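432aa long hypothetical deoxyribodipyrimidine photolyase (Sulfolobus tokodaii, PDB 2E0I) probably repairs UV-induced cyclobutane pyrimidine dimers in DNA with the help of light, and binds two FAD molecules, one of them proposed to act as a light-harvesting cofactor. Local coordinates at residues A[91-96]-A[119-124]; A[216-221]-A[338-343]; A[286-291]-A[406-411]; A[329-334]-A[345-350]. One frame throughout, in Å; residues are numbered along the deposited sequence.

Contact 1: residues A[91-96]-A[119-124]; sequences DAIYVN and IEFKAY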
# COMPACT_ATOMS: atom_id res chain seq x y z
N ASP A 91 3.10 20.08 -26.36
CA ASP A 91 1.78 20.73 -26.33
C ASP A 91 1.03 20.62 -25.03
O ASP A 91 0.59 21.62 -24.44
CB ASP A 91 0.90 20.17 -27.43
CG ASP A 91 1.20 20.78 -28.77
OD1 ASP A 91 2.38 21.15 -29.02
OD2 ASP A 91 0.25 20.89 -29.58
N ALA A 92 0.85 19.38 -24.59
CA ALA A 92 0.13 19.10 -23.36
C ALA A 92 0.79 17.95 -22.60
O ALA A 92 1.61 17.21 -23.15
CB ALA A 92 -1.33 18.75 -23.68
N ILE A 93 0.42 17.83 -21.34
CA ILE A 93 0.92 16.78 -20.47
C ILE A 93 -0.28 16.19 -19.74
O ILE A 93 -1.05 16.92 -19.12
CB ILE A 93 1.92 17.35 -19.44
CG1 ILE A 93 3.25 17.70 -20.14
CG2 ILE A 93 2.13 16.35 -18.31
CD1 ILE A 93 4.27 18.34 -19.22
N TYR A 94 -0.44 14.88 -19.84
CA TYR A 94 -1.57 14.22 -19.19
C TYR A 94 -1.10 13.33 -18.05
O TYR A 94 -0.02 12.75 -18.11
CB TYR A 94 -2.34 13.35 -20.19
CG TYR A 94 -3.10 14.10 -21.26
CD1 TYR A 94 -2.43 14.77 -22.27
CD2 TYR A 94 -4.49 14.13 -21.25
CE1 TYR A 94 -3.13 15.45 -23.26
CE2 TYR A 94 -5.20 14.80 -22.23
CZ TYR A 94 -4.52 15.46 -23.23
OH TYR A 94 -5.22 16.15 -24.19
N VAL A 95 -1.90 13.24 -16.99
CA VAL A 95 -1.59 12.38 -15.84
C VAL A 95 -2.86 12.06 -15.08
O VAL A 95 -3.94 12.56 -15.38
CB VAL A 95 -0.63 13.05 -14.82
CG1 VAL A 95 0.62 13.52 -15.53
CG2 VAL A 95 -1.33 14.20 -14.11
N ASN A 96 -2.71 11.21 -14.07
CA ASN A 96 -3.82 10.83 -13.22
C ASN A 96 -3.46 11.42 -11.86
O ASN A 96 -2.44 11.08 -11.28
CB ASN A 96 -3.93 9.31 -13.14
CG ASN A 96 -4.55 8.71 -14.38
OD1 ASN A 96 -4.10 7.69 -14.87
ND2 ASN A 96 -5.61 9.34 -14.87
N ILE A 119 2.15 24.97 -21.93
CA ILE A 119 1.86 23.54 -22.01
C ILE A 119 0.58 23.29 -21.24
O ILE A 119 0.46 23.70 -20.09
CB ILE A 119 2.98 22.71 -21.37
CG1 ILE A 119 4.31 23.04 -22.04
CG2 ILE A 119 2.66 21.22 -21.51
CD1 ILE A 119 5.51 22.38 -21.37
N GLU A 120 -0.39 22.64 -21.88
CA GLU A 120 -1.63 22.36 -21.18
C GLU A 120 -1.41 21.19 -20.21
O GLU A 120 -0.85 20.16 -20.59
CB GLU A 120 -2.73 22.03 -22.19
CG GLU A 120 -4.10 22.43 -21.69
CD GLU A 120 -5.23 21.98 -22.60
OE1 GLU A 120 -6.41 22.20 -22.22
OE2 GLU A 120 -4.94 21.40 -23.68
N PHE A 121 -1.83 21.34 -18.96
CA PHE A 121 -1.65 20.28 -17.96
C PHE A 121 -2.99 19.70 -17.57
O PHE A 121 -3.77 20.34 -16.87
CB PHE A 121 -0.96 20.83 -16.72
CG PHE A 121 -0.69 19.79 -15.67
CD1 PHE A 121 0.09 18.68 -15.97
CD2 PHE A 121 -1.18 19.94 -14.38
CE1 PHE A 121 0.38 17.73 -14.99
CE2 PHE A 121 -0.90 19.00 -13.40
CZ PHE A 121 -0.12 17.89 -13.70
N LYS A 122 -3.23 18.47 -17.98
CA LYS A 122 -4.50 17.81 -17.71
C LYS A 122 -4.38 16.61 -16.76
O LYS A 122 -3.70 15.64 -17.07
CB LYS A 122 -5.13 17.40 -19.05
CG LYS A 122 -4.95 18.48 -20.13
CD LYS A 122 -5.73 18.21 -21.42
CE LYS A 122 -7.20 18.58 -21.27
NZ LYS A 122 -7.95 18.39 -22.55
N ALA A 123 -5.04 16.70 -15.60
CA ALA A 123 -5.02 15.61 -14.62
C ALA A 123 -6.40 14.99 -14.55
O ALA A 123 -7.39 15.70 -14.64
CB ALA A 123 -4.60 16.12 -13.26
N TYR A 124 -6.48 13.67 -14.40
CA TYR A 124 -7.77 12.97 -14.36
C TYR A 124 -7.85 12.04 -13.17
O TYR A 124 -6.83 11.63 -12.63
CB TYR A 124 -7.97 12.15 -15.63
CG TYR A 124 -8.00 12.97 -16.89
CD1 TYR A 124 -9.20 13.49 -17.39
CD2 TYR A 124 -6.82 13.27 -17.57
CE1 TYR A 124 -9.21 14.29 -18.54
CE2 TYR A 124 -6.81 14.06 -18.71
CZ TYR A 124 -8.01 14.57 -19.20
OH TYR A 124 -7.98 15.35 -20.34

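Contact 2: residues A[216-221]-A[338-343]; sequences LSPHLK and LVDYDP. With FAD (flavin-adenine dinucleotide), chain E.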
# COMPACT_ATOMS: atom_id res chain seq x y z
N LEU A 216 -3.62 -9.12 -3.94
CA LEU A 216 -3.74 -8.13 -5.01
C LEU A 216 -3.28 -6.72 -4.68
O LEU A 216 -3.05 -5.93 -5.60
CB LEU A 216 -5.18 -8.05 -5.49
CG LEU A 216 -5.71 -9.04 -6.54
CD1 LEU A 216 -7.19 -8.80 -6.70
CD2 LEU A 216 -5.01 -8.84 -7.88
N SER A 217 -3.15 -6.40 -3.40
CA SER A 217 -2.77 -5.04 -2.98
C SER A 217 -1.62 -4.40 -3.78
O SER A 217 -1.75 -3.28 -4.27
CB SER A 217 -2.43 -5.03 -1.50
OG SER A 217 -1.55 -6.09 -1.20
N PRO A 218 -0.49 -5.10 -3.93
CA PRO A 218 0.58 -4.45 -4.69
C PRO A 218 0.17 -4.13 -6.14
O PRO A 218 0.57 -3.10 -6.71
CB PRO A 218 1.73 -5.44 -4.58
CG PRO A 218 1.02 -6.74 -4.48
CD PRO A 218 -0.12 -6.48 -3.56
N HIS A 219 -0.64 -4.99 -6.74
CA HIS A 219 -1.08 -4.75 -8.11
C HIS A 219 -2.06 -3.57 -8.20
O HIS A 219 -2.06 -2.81 -9.18
CB HIS A 219 -1.70 -6.03 -8.67
CG HIS A 219 -0.70 -7.10 -8.97
ND1 HIS A 219 0.01 -7.14 -10.15
CD2 HIS A 219 -0.24 -8.12 -8.22
CE1 HIS A 219 0.86 -8.15 -10.12
NE2 HIS A 219 0.73 -8.76 -8.95
N LEU A 220 -2.90 -3.42 -7.18
CA LEU A 220 -3.86 -2.32 -7.14
C LEU A 220 -3.11 -1.01 -6.84
O LEU A 220 -3.29 -0.01 -7.53
CB LEU A 220 -4.92 -2.57 -6.06
CG LEU A 220 -5.85 -3.77 -6.29
CD1 LEU A 220 -6.65 -4.03 -5.04
CD2 LEU A 220 -6.77 -3.52 -7.48
N LYS A 221 -2.25 -1.05 -5.83
CA LYS A 221 -1.46 0.11 -5.44
C LYS A 221 -0.62 0.64 -6.60
O LYS A 221 -0.53 1.85 -6.81
CB LYS A 221 -0.58 -0.26 -4.24
CG LYS A 221 0.83 0.32 -4.24
CD LYS A 221 0.86 1.80 -3.96
CE LYS A 221 2.26 2.35 -4.12
NZ LYS A 221 2.38 3.71 -3.53
N LEU A 338 6.54 -3.29 3.40
CA LEU A 338 5.40 -3.64 2.56
C LEU A 338 5.65 -3.53 1.05
O LEU A 338 6.11 -2.51 0.54
CB LEU A 338 4.20 -2.77 2.94
CG LEU A 338 3.12 -3.29 3.90
CD1 LEU A 338 3.59 -4.51 4.67
CD2 LEU A 338 2.74 -2.16 4.83
N VAL A 339 5.36 -4.61 0.33
CA VAL A 339 5.52 -4.61 -1.11
C VAL A 339 4.38 -3.76 -1.68
O VAL A 339 4.48 -3.25 -2.79
CB VAL A 339 5.41 -6.04 -1.70
CG1 VAL A 339 4.03 -6.61 -1.42
CG2 VAL A 339 5.66 -6.02 -3.20
N ASP A 340 3.31 -3.60 -0.89
CA ASP A 340 2.14 -2.84 -1.31
C ASP A 340 1.97 -1.49 -0.60
O ASP A 340 0.88 -0.92 -0.58
CB ASP A 340 0.86 -3.68 -1.09
CG ASP A 340 0.66 -4.09 0.37
OD1 ASP A 340 1.36 -3.52 1.25
OD2 ASP A 340 -0.19 -4.97 0.66
N TYR A 341 3.05 -0.96 -0.03
CA TYR A 341 2.94 0.30 0.69
C TYR A 341 2.12 1.41 0.04
O TYR A 341 2.42 1.85 -1.07
CB TYR A 341 4.32 0.86 1.03
CG TYR A 341 4.24 2.20 1.73
CD1 TYR A 341 4.74 3.35 1.13
CD2 TYR A 341 3.63 2.31 2.98
CE1 TYR A 341 4.63 4.59 1.75
CE2 TYR A 341 3.52 3.54 3.61
CZ TYR A 341 4.02 4.67 2.99
OH TYR A 341 3.90 5.89 3.62
N ASP A 342 1.10 1.85 0.76
CA ASP A 342 0.26 2.94 0.30
C ASP A 342 0.17 3.93 1.47
O ASP A 342 -0.45 3.64 2.50
CB ASP A 342 -1.13 2.43 -0.05
CG ASP A 342 -1.97 3.48 -0.76
OD1 ASP A 342 -2.23 4.55 -0.16
OD2 ASP A 342 -2.35 3.21 -1.93
N PRO A 343 0.79 5.12 1.33
CA PRO A 343 0.77 6.13 2.39
C PRO A 343 -0.55 6.28 3.13
O PRO A 343 -0.59 6.14 4.35
CB PRO A 343 1.20 7.40 1.67
CG PRO A 343 2.12 6.89 0.61
CD PRO A 343 1.39 5.68 0.10
PA FAD E . -7.18 -9.78 0.72
O1A FAD E . -7.05 -10.89 -0.25
O2A FAD E . -8.12 -9.76 1.87
O5B FAD E . -8.00 -8.81 -0.27
C5B FAD E . -8.87 -7.79 0.21
C4B FAD E . -8.67 -6.51 -0.58
O4B FAD E . -9.53 -5.45 -0.11
C3B FAD E . -7.23 -6.02 -0.42
O3B FAD E . -6.46 -6.50 -1.52
C2B FAD E . -7.42 -4.51 -0.58
O2B FAD E . -7.65 -4.20 -1.95
C1B FAD E . -8.71 -4.32 0.22
N9A FAD E . -8.46 -4.31 1.69
C8A FAD E . -8.58 -5.33 2.53
N7A FAD E . -8.36 -4.92 3.77
C5A FAD E . -8.09 -3.62 3.73
C6A FAD E . -7.78 -2.65 4.67
N6A FAD E . -7.73 -2.94 5.97
N1A FAD E . -7.54 -1.39 4.26
C2A FAD E . -7.60 -1.06 2.98
N3A FAD E . -7.89 -1.95 2.06
C4A FAD E . -8.14 -3.23 2.39
N1 FAD E . -2.90 -2.30 2.34
C2 FAD E . -2.14 -1.71 1.32
O2 FAD E . -2.42 -1.91 0.14
N3 FAD E . -1.01 -0.94 1.64
C4 FAD E . -0.65 -0.77 2.98
O4 FAD E . 0.30 -0.05 3.27
C4X FAD E . -1.40 -1.37 3.99
N5 FAD E . -0.98 -1.26 5.32
C5X FAD E . -1.73 -1.83 6.35
C6 FAD E . -1.30 -1.69 7.67
C7 FAD E . -2.06 -2.23 8.70
C7M FAD E . -1.57 -2.04 10.14
C8 FAD E . -3.24 -2.91 8.42
C8M FAD E . -4.11 -3.49 9.54
C9 FAD E . -3.66 -3.04 7.10
C9A FAD E . -2.92 -2.50 6.06
N10 FAD E . -3.35 -2.61 4.72
C10 FAD E . -2.53 -2.13 3.68
C1' FAD E . -4.64 -3.27 4.40
C2' FAD E . -4.63 -4.78 4.12
O2' FAD E . -4.00 -5.48 5.19
C3' FAD E . -3.95 -5.13 2.79
O3' FAD E . -4.56 -4.38 1.74
C4' FAD E . -4.09 -6.62 2.47
O4' FAD E . -3.54 -7.40 3.53
C5' FAD E . -3.39 -6.96 1.16
O5' FAD E . -3.43 -8.37 0.91
P FAD E . -4.56 -9.03 -0.04
O1P FAD E . -4.61 -8.26 -1.30
O2P FAD E . -4.28 -10.48 -0.11
O3P FAD E . -5.93 -8.77 0.79
O HOH W 1 -0.15 4.61 -3.00

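Contact 3: residues A[286-291]-A[406-411]; sequences EGRTGY and GYPSPI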
# COMPACT_ATOMS: atom_id res chain seq x y z
N GLU A 286 12.16 -7.53 14.82
CA GLU A 286 12.87 -8.78 14.56
C GLU A 286 12.02 -10.01 14.76
O GLU A 286 12.43 -11.11 14.40
CB GLU A 286 14.08 -8.88 15.48
CG GLU A 286 15.20 -7.91 15.16
CD GLU A 286 16.11 -7.66 16.36
OE1 GLU A 286 16.20 -8.55 17.25
OE2 GLU A 286 16.75 -6.58 16.40
N GLY A 287 10.84 -9.84 15.33
CA GLY A 287 10.00 -10.99 15.57
C GLY A 287 10.59 -11.82 16.70
O GLY A 287 10.53 -13.05 16.66
N ARG A 288 11.18 -11.15 17.68
CA ARG A 288 11.78 -11.79 18.85
C ARG A 288 10.97 -11.38 20.06
O ARG A 288 11.50 -11.20 21.16
CB ARG A 288 13.23 -11.35 19.06
CG ARG A 288 14.09 -11.36 17.81
CD ARG A 288 15.43 -12.08 18.01
NE ARG A 288 15.28 -13.53 18.01
CZ ARG A 288 15.13 -14.28 19.10
NH1 ARG A 288 15.12 -13.71 20.30
NH2 ARG A 288 14.98 -15.60 18.98
N THR A 289 9.67 -11.19 19.85
CA THR A 289 8.77 -10.86 20.93
C THR A 289 8.47 -12.25 21.48
O THR A 289 8.83 -13.24 20.85
CB THR A 289 7.48 -10.22 20.39
OG1 THR A 289 6.81 -9.57 21.46
CG2 THR A 289 6.54 -11.28 19.82
N GLY A 290 7.83 -12.37 22.63
CA GLY A 290 7.58 -13.72 23.11
C GLY A 290 6.36 -14.45 22.58
O GLY A 290 6.11 -15.59 22.95
N TYR A 291 5.61 -13.79 21.71
CA TYR A 291 4.37 -14.33 21.15
C TYR A 291 4.52 -14.90 19.74
O TYR A 291 4.72 -14.16 18.79
CB TYR A 291 3.31 -13.24 21.14
CG TYR A 291 3.09 -12.59 22.48
CD1 TYR A 291 4.13 -11.96 23.16
CD2 TYR A 291 1.84 -12.63 23.08
CE1 TYR A 291 3.94 -11.38 24.40
CE2 TYR A 291 1.63 -12.05 24.33
CZ TYR A 291 2.69 -11.43 24.98
OH TYR A 291 2.49 -10.87 26.22
N GLY A 406 16.10 -21.38 22.43
CA GLY A 406 16.24 -20.45 21.32
C GLY A 406 15.08 -19.51 21.07
O GLY A 406 15.18 -18.61 20.25
N TYR A 407 13.97 -19.72 21.77
CA TYR A 407 12.82 -18.85 21.58
C TYR A 407 12.58 -18.04 22.85
O TYR A 407 12.22 -18.59 23.88
CB TYR A 407 11.58 -19.66 21.24
CG TYR A 407 10.38 -18.82 20.91
CD1 TYR A 407 10.37 -17.99 19.80
CD2 TYR A 407 9.25 -18.84 21.72
CE1 TYR A 407 9.26 -17.21 19.49
CE2 TYR A 407 8.14 -18.07 21.43
CZ TYR A 407 8.15 -17.26 20.31
OH TYR A 407 7.04 -16.50 20.04
N PRO A 408 12.76 -16.72 22.77
CA PRO A 408 12.56 -15.85 23.93
C PRO A 408 11.16 -16.01 24.48
O PRO A 408 10.21 -16.22 23.73
CB PRO A 408 12.78 -14.46 23.35
CG PRO A 408 12.23 -14.61 21.98
CD PRO A 408 12.83 -15.92 21.54
N SER A 409 11.04 -15.92 25.80
CA SER A 409 9.73 -16.02 26.43
C SER A 409 9.11 -14.64 26.33
O SER A 409 9.81 -13.65 26.13
CB SER A 409 9.88 -16.45 27.89
OG SER A 409 10.79 -15.60 28.56
N PRO A 410 7.78 -14.56 26.45
CA PRO A 410 7.10 -13.26 26.37
C PRO A 410 7.89 -12.11 26.98
O PRO A 410 8.28 -12.17 28.14
CB PRO A 410 5.75 -13.52 27.06
CG PRO A 410 5.92 -14.88 27.74
CD PRO A 410 6.83 -15.61 26.82
N ILE A 411 8.13 -11.06 26.20
CA ILE A 411 8.89 -9.90 26.68
C ILE A 411 8.06 -8.96 27.54
O ILE A 411 8.57 -7.94 28.00
CB ILE A 411 9.51 -9.08 25.53
CG1 ILE A 411 8.40 -8.50 24.64
CG2 ILE A 411 10.45 -9.96 24.72
CD1 ILE A 411 8.87 -7.40 23.71

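Contact 4: residues A[329-334]-A[345-350]; sequences WGERYF and INNGNW. With FAD (flavin-adenine dinucleotide), chain E.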
# COMPACT_ATOMS: atom_id res chain seq x y z
N TRP A 329 5.83 5.12 14.52
CA TRP A 329 7.03 4.31 14.39
C TRP A 329 6.70 3.07 13.56
O TRP A 329 7.42 2.70 12.61
CB TRP A 329 7.53 3.87 15.78
CG TRP A 329 8.20 4.94 16.60
CD1 TRP A 329 7.90 6.28 16.63
CD2 TRP A 329 9.25 4.74 17.56
NE1 TRP A 329 8.70 6.92 17.55
CE2 TRP A 329 9.53 6.01 18.13
CE3 TRP A 329 9.97 3.62 18.00
CZ2 TRP A 329 10.51 6.18 19.12
CZ3 TRP A 329 10.94 3.79 18.98
CH2 TRP A 329 11.20 5.06 19.53
N GLY A 330 5.60 2.42 13.92
CA GLY A 330 5.17 1.23 13.22
C GLY A 330 4.79 1.56 11.79
O GLY A 330 5.10 0.80 10.88
N GLU A 331 4.11 2.68 11.61
CA GLU A 331 3.70 3.12 10.28
C GLU A 331 4.91 3.19 9.37
O GLU A 331 4.89 2.66 8.26
CB GLU A 331 3.07 4.51 10.35
CG GLU A 331 2.70 5.07 8.99
CD GLU A 331 2.45 6.57 9.00
OE1 GLU A 331 1.98 7.09 7.95
OE2 GLU A 331 2.72 7.23 10.03
N ARG A 332 5.96 3.86 9.85
CA ARG A 332 7.19 4.01 9.07
C ARG A 332 7.88 2.68 8.84
O ARG A 332 8.38 2.42 7.74
CB ARG A 332 8.17 4.96 9.75
CG ARG A 332 9.02 5.70 8.73
CD ARG A 332 10.49 5.68 9.05
NE ARG A 332 10.81 6.34 10.30
CZ ARG A 332 12.00 6.31 10.92
NH1 ARG A 332 13.03 5.65 10.41
NH2 ARG A 332 12.13 6.95 12.07
N TYR A 333 7.94 1.83 9.86
CA TYR A 333 8.59 0.55 9.66
C TYR A 333 7.89 -0.25 8.55
O TYR A 333 8.55 -0.82 7.68
CB TYR A 333 8.59 -0.24 10.95
CG TYR A 333 9.33 -1.53 10.79
CD1 TYR A 333 10.71 -1.52 10.56
CD2 TYR A 333 8.66 -2.75 10.80
CE1 TYR A 333 11.39 -2.70 10.33
CE2 TYR A 333 9.34 -3.94 10.58
CZ TYR A 333 10.71 -3.91 10.34
OH TYR A 333 11.38 -5.08 10.12
N PHE A 334 6.56 -0.30 8.60
CA PHE A 334 5.78 -1.00 7.58
C PHE A 334 6.05 -0.42 6.21
O PHE A 334 6.17 -1.17 5.24
CB PHE A 334 4.28 -0.88 7.87
CG PHE A 334 3.70 -2.07 8.58
CD1 PHE A 334 4.48 -2.85 9.43
CD2 PHE A 334 2.35 -2.38 8.43
CE1 PHE A 334 3.93 -3.92 10.12
CE2 PHE A 334 1.79 -3.45 9.12
CZ PHE A 334 2.58 -4.23 9.96
N ILE A 345 -3.47 4.41 2.87
CA ILE A 345 -4.04 3.17 3.35
C ILE A 345 -3.25 2.66 4.56
O ILE A 345 -3.84 2.21 5.53
CB ILE A 345 -4.08 2.12 2.21
CG1 ILE A 345 -4.96 2.66 1.07
CG2 ILE A 345 -4.61 0.79 2.72
CD1 ILE A 345 -5.11 1.75 -0.12
N ASN A 346 -1.93 2.76 4.51
CA ASN A 346 -1.12 2.32 5.64
C ASN A 346 -1.42 3.20 6.86
O ASN A 346 -1.65 2.70 7.97
CB ASN A 346 0.38 2.38 5.30
CG ASN A 346 1.26 1.81 6.41
OD1 ASN A 346 1.03 0.69 6.88
ND2 ASN A 346 2.27 2.56 6.82
N ASN A 347 -1.43 4.52 6.65
CA ASN A 347 -1.71 5.45 7.74
C ASN A 347 -3.09 5.21 8.36
O ASN A 347 -3.22 5.10 9.59
CB ASN A 347 -1.63 6.89 7.23
CG ASN A 347 -1.76 7.90 8.34
OD1 ASN A 347 -2.84 8.08 8.91
ND2 ASN A 347 -0.65 8.56 8.68
N GLY A 348 -4.10 5.13 7.49
CA GLY A 348 -5.46 4.91 7.93
C GLY A 348 -5.59 3.71 8.83
O GLY A 348 -6.20 3.76 9.90
N ASN A 349 -4.99 2.61 8.39
CA ASN A 349 -5.04 1.37 9.15
C ASN A 349 -4.33 1.46 10.49
O ASN A 349 -4.86 0.97 11.49
CB ASN A 349 -4.48 0.24 8.31
CG ASN A 349 -5.54 -0.40 7.42
OD1 ASN A 349 -6.34 -1.21 7.88
ND2 ASN A 349 -5.55 -0.03 6.14
N TRP A 350 -3.16 2.08 10.54
CA TRP A 350 -2.45 2.19 11.80
C TRP A 350 -3.26 2.98 12.82
O TRP A 350 -3.43 2.55 13.96
CB TRP A 350 -1.07 2.85 11.62
CG TRP A 350 -0.00 1.87 11.25
CD1 TRP A 350 0.44 1.58 9.98
CD2 TRP A 350 0.70 0.99 12.13
NE1 TRP A 350 1.37 0.56 10.03
CE2 TRP A 350 1.55 0.19 11.34
CE3 TRP A 350 0.70 0.80 13.52
CZ2 TRP A 350 2.38 -0.79 11.88
CZ3 TRP A 350 1.52 -0.17 14.06
CH2 TRP A 350 2.35 -0.95 13.24
PA FAD E . -7.18 -9.78 0.72
O1A FAD E . -7.05 -10.89 -0.25
O2A FAD E . -8.12 -9.76 1.87
O5B FAD E . -8.00 -8.81 -0.27
C5B FAD E . -8.87 -7.79 0.21
C4B FAD E . -8.67 -6.51 -0.58
O4B FAD E . -9.53 -5.45 -0.11
C3B FAD E . -7.23 -6.02 -0.42
O3B FAD E . -6.46 -6.50 -1.52
C2B FAD E . -7.42 -4.51 -0.58
O2B FAD E . -7.65 -4.20 -1.95
C1B FAD E . -8.71 -4.32 0.22
N9A FAD E . -8.46 -4.31 1.69
C8A FAD E . -8.58 -5.33 2.53
N7A FAD E . -8.36 -4.92 3.77
C5A FAD E . -8.09 -3.62 3.73
C6A FAD E . -7.78 -2.65 4.67
N6A FAD E . -7.73 -2.94 5.97
N1A FAD E . -7.54 -1.39 4.26
C2A FAD E . -7.60 -1.06 2.98
N3A FAD E . -7.89 -1.95 2.06
C4A FAD E . -8.14 -3.23 2.39
N1 FAD E . -2.90 -2.30 2.34
C2 FAD E . -2.14 -1.71 1.32
O2 FAD E . -2.42 -1.91 0.14
N3 FAD E . -1.01 -0.94 1.64
C4 FAD E . -0.65 -0.77 2.98
O4 FAD E . 0.30 -0.05 3.27
C4X FAD E . -1.40 -1.37 3.99
N5 FAD E . -0.98 -1.26 5.32
C5X FAD E . -1.73 -1.83 6.35
C6 FAD E . -1.30 -1.69 7.67
C7 FAD E . -2.06 -2.23 8.70
C7M FAD E . -1.57 -2.04 10.14
C8 FAD E . -3.24 -2.91 8.42
C8M FAD E . -4.11 -3.49 9.54
C9 FAD E . -3.66 -3.04 7.10
C9A FAD E . -2.92 -2.50 6.06
N10 FAD E . -3.35 -2.61 4.72
C10 FAD E . -2.53 -2.13 3.68
C1' FAD E . -4.64 -3.27 4.40
C2' FAD E . -4.63 -4.78 4.12
O2' FAD E . -4.00 -5.48 5.19
C3' FAD E . -3.95 -5.13 2.79
O3' FAD E . -4.56 -4.38 1.74
C4' FAD E . -4.09 -6.62 2.47
O4' FAD E . -3.54 -7.40 3.53
C5' FAD E . -3.39 -6.96 1.16
O5' FAD E . -3.43 -8.37 0.91
P FAD E . -4.56 -9.03 -0.04
O1P FAD E . -4.61 -8.26 -1.30
O2P FAD E . -4.28 -10.48 -0.11
O3P FAD E . -5.93 -8.77 0.79

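Contact 1: residues A[91-96]-A[119-124]
Ile93 reaches Phe121 on strand 120-124 and Ile119 just before it, its CG1 meeting Ile119 CG2 at 3.8 Å while its CG2 lies in the plane of the Phe121 ring, at the edge, 3.9 Å from Phe121 CD1. The first torsion of Ile93 (chi1 -73°) sets CG1 beside the backbone N and CG2 anti to it, which spreads the two branches over these two partners. On the same face Val95 CG2 touches both Phe121 CZ and Ala123 CB, and helix 101-115 packs against this face through Ile110 and Cys114. The backbones run parallel in register, with Ile93 and Val95 each bonding through both N and O; Lys122 N donates a hydrogen bond to Ile93 O at 2.9 Å. This is the beta-alpha-beta unit 92-96, 101-115, 120-124 of the Rossmann-like photolyase domain, and 120-124 ends the five-stranded parallel sheet. On the other face the edge of the Tyr124 ring meets Tyr94, its CE2 coming to 3.4 Å from Tyr94 CD2, while the ring stacks with Tyr21. Lys122 runs alongside Tyr94 with CB over the ring face, and Lys122 NZ and Tyr94 OH both reach Glu25 OE2. An alanine in place of Tyr94 would probably leave the Lys122 chain and the edge of the Tyr124 ring without a packing partner on strand 92-96, and Glu25 with one partner fewer. Tyr124 N closes the ladder on Val95 O.

Contact 2: residues A[216-221]-A[338-343]
Ser217, Pro218 and Lys221 make a buried, largely polar contact with the loop between helices 327-337 and 343-353, near the centre of the chain. Ser217 OG donates to the anti lone pair of Asp340 OD2 at 2.6 Å. The same oxygen forms a salt bridge with Arg312, so the carboxylate is gripped from outside the contact as well. Pro218 packs beside it, its CB 4.1 Å from Val339 CG1. At the other end Lys221, bent at chi2 (73°), sends NZ to Tyr341 O in a weak bond of 3.1 Å and to a water that reaches Asp342 OD2 weakly; NZ also bonds O2' of the second FAD, and Tyr341 OH bonds its N7A. The backbone serves the other flavin: FAD N3 donates to Asp340 O at 2.9 Å, Asp342 N donates to FAD O4 at 3.2 Å, and Leu216 N and Ser217 N share FAD O1P. Pyrimidine edge and phosphate are thus held together, as in the FAD pocket of photolyases.

Contact 3: residues A[286-291]-A[406-411]
Gly290 and Pro410 bring the two loops together, their CA atoms 3.3 Å apart, while the chain directions diverge by 69°. Gly287 ends helix 278-286 in a Schellman motif, and Tyr291 is the N-cap residue of helix 292-304, so the first segment is a tight link between two helices. A beta carbon on Gly290 would point into the Ser409-Pro410 backbone. Around this crossing Tyr407 brings CE2 to 3.5 Å from Gly290 O, and the hydroxyl goes on to bond Asp295. With CG anti to the backbone N (chi1 -175°), the ring extends from its own loop to that of Gly290. Pro408 turns its ring to the flexed Arg288, whose NH1 is 3.4 Å from Pro408 CD. In the plane of its guanidinium, Arg288 NH2 makes a weak bond of 3.3 Å to Gly406 O, and its charge is met by Glu387. Beyond Gly290, Tyr291 CE1 meets Pro410 CB at 3.9 Å, and Thr289 OG1 rests against the side chain of Ile411. The loops are therefore joined mainly by close fit of proline, glycine and aromatic groups, the stronger polar bonds of Arg288 and Tyr407 going to Glu387 and Asp295.

Contact 4: residues A[329-334]-A[345-350]
Trp350 sets the edge of its indole against the face of Phe334, its six-membered ring and the phenylalanine ring standing at 71° with centroids 4.9 Å apart, and CZ2 above the Phe334 ring centre. One indole face lies on the backbone of the other helix, where Glu331 CA sits 3.6 Å from the centroid of the five-membered ring and Gly330 CA 3.9 Å from that of the six-membered ring. The opposite face receives the flavin methyl C7M. An alanine in place of Trp350 would probably open a gap between this methyl and the Gly330-Glu331 backbone and leave the Phe334 face without its edge partner. Asn346 and Asn347 tie the helices: Asn346 ND2 donates to Glu331 O at 3.0 Å, and Asn347 ND2, which also bonds Val260 O, meets Glu331 OE1 from above the carboxylate plane at 3.1 Å, an oxygen that also bonds adenine N6A of the second FAD. Asn346 OD1 faces FAD N5 at 3.2 Å. Trp350 probably corresponds to the flavin-proximal tryptophan of the photolyase electron-transfer chain. Segments 329-334 and 345-350 of helices 327-337 and 343-353 run roughly antiparallel, at 146°, and the Trp350-Phe334 pair packs on Trp284 of helix 278-286 and on helix 309-322.

How the contacts relate
Contact 1 lies in the N-terminal parallel sheet and comes first along the chain, complete before the others begin. Contacts 2 and 4, centres about 13 Å apart, interlock in sequence and in space: Leu338 and Tyr341 of contact 2 touch Asn346 in contact 4, and both contacts line the same FAD. Their shared helix-loop-helix run supplies part of the flavin site, and 216-221 joins it at the phosphate. Contact 3, its centre about 22 Å from that of contact 4, ties loops of the helical domain on the far side, centres about 52 Å from contact 1. In sequence both segments of contact 4 fall between those of contact 3, whose segments alternate with those of contact 2.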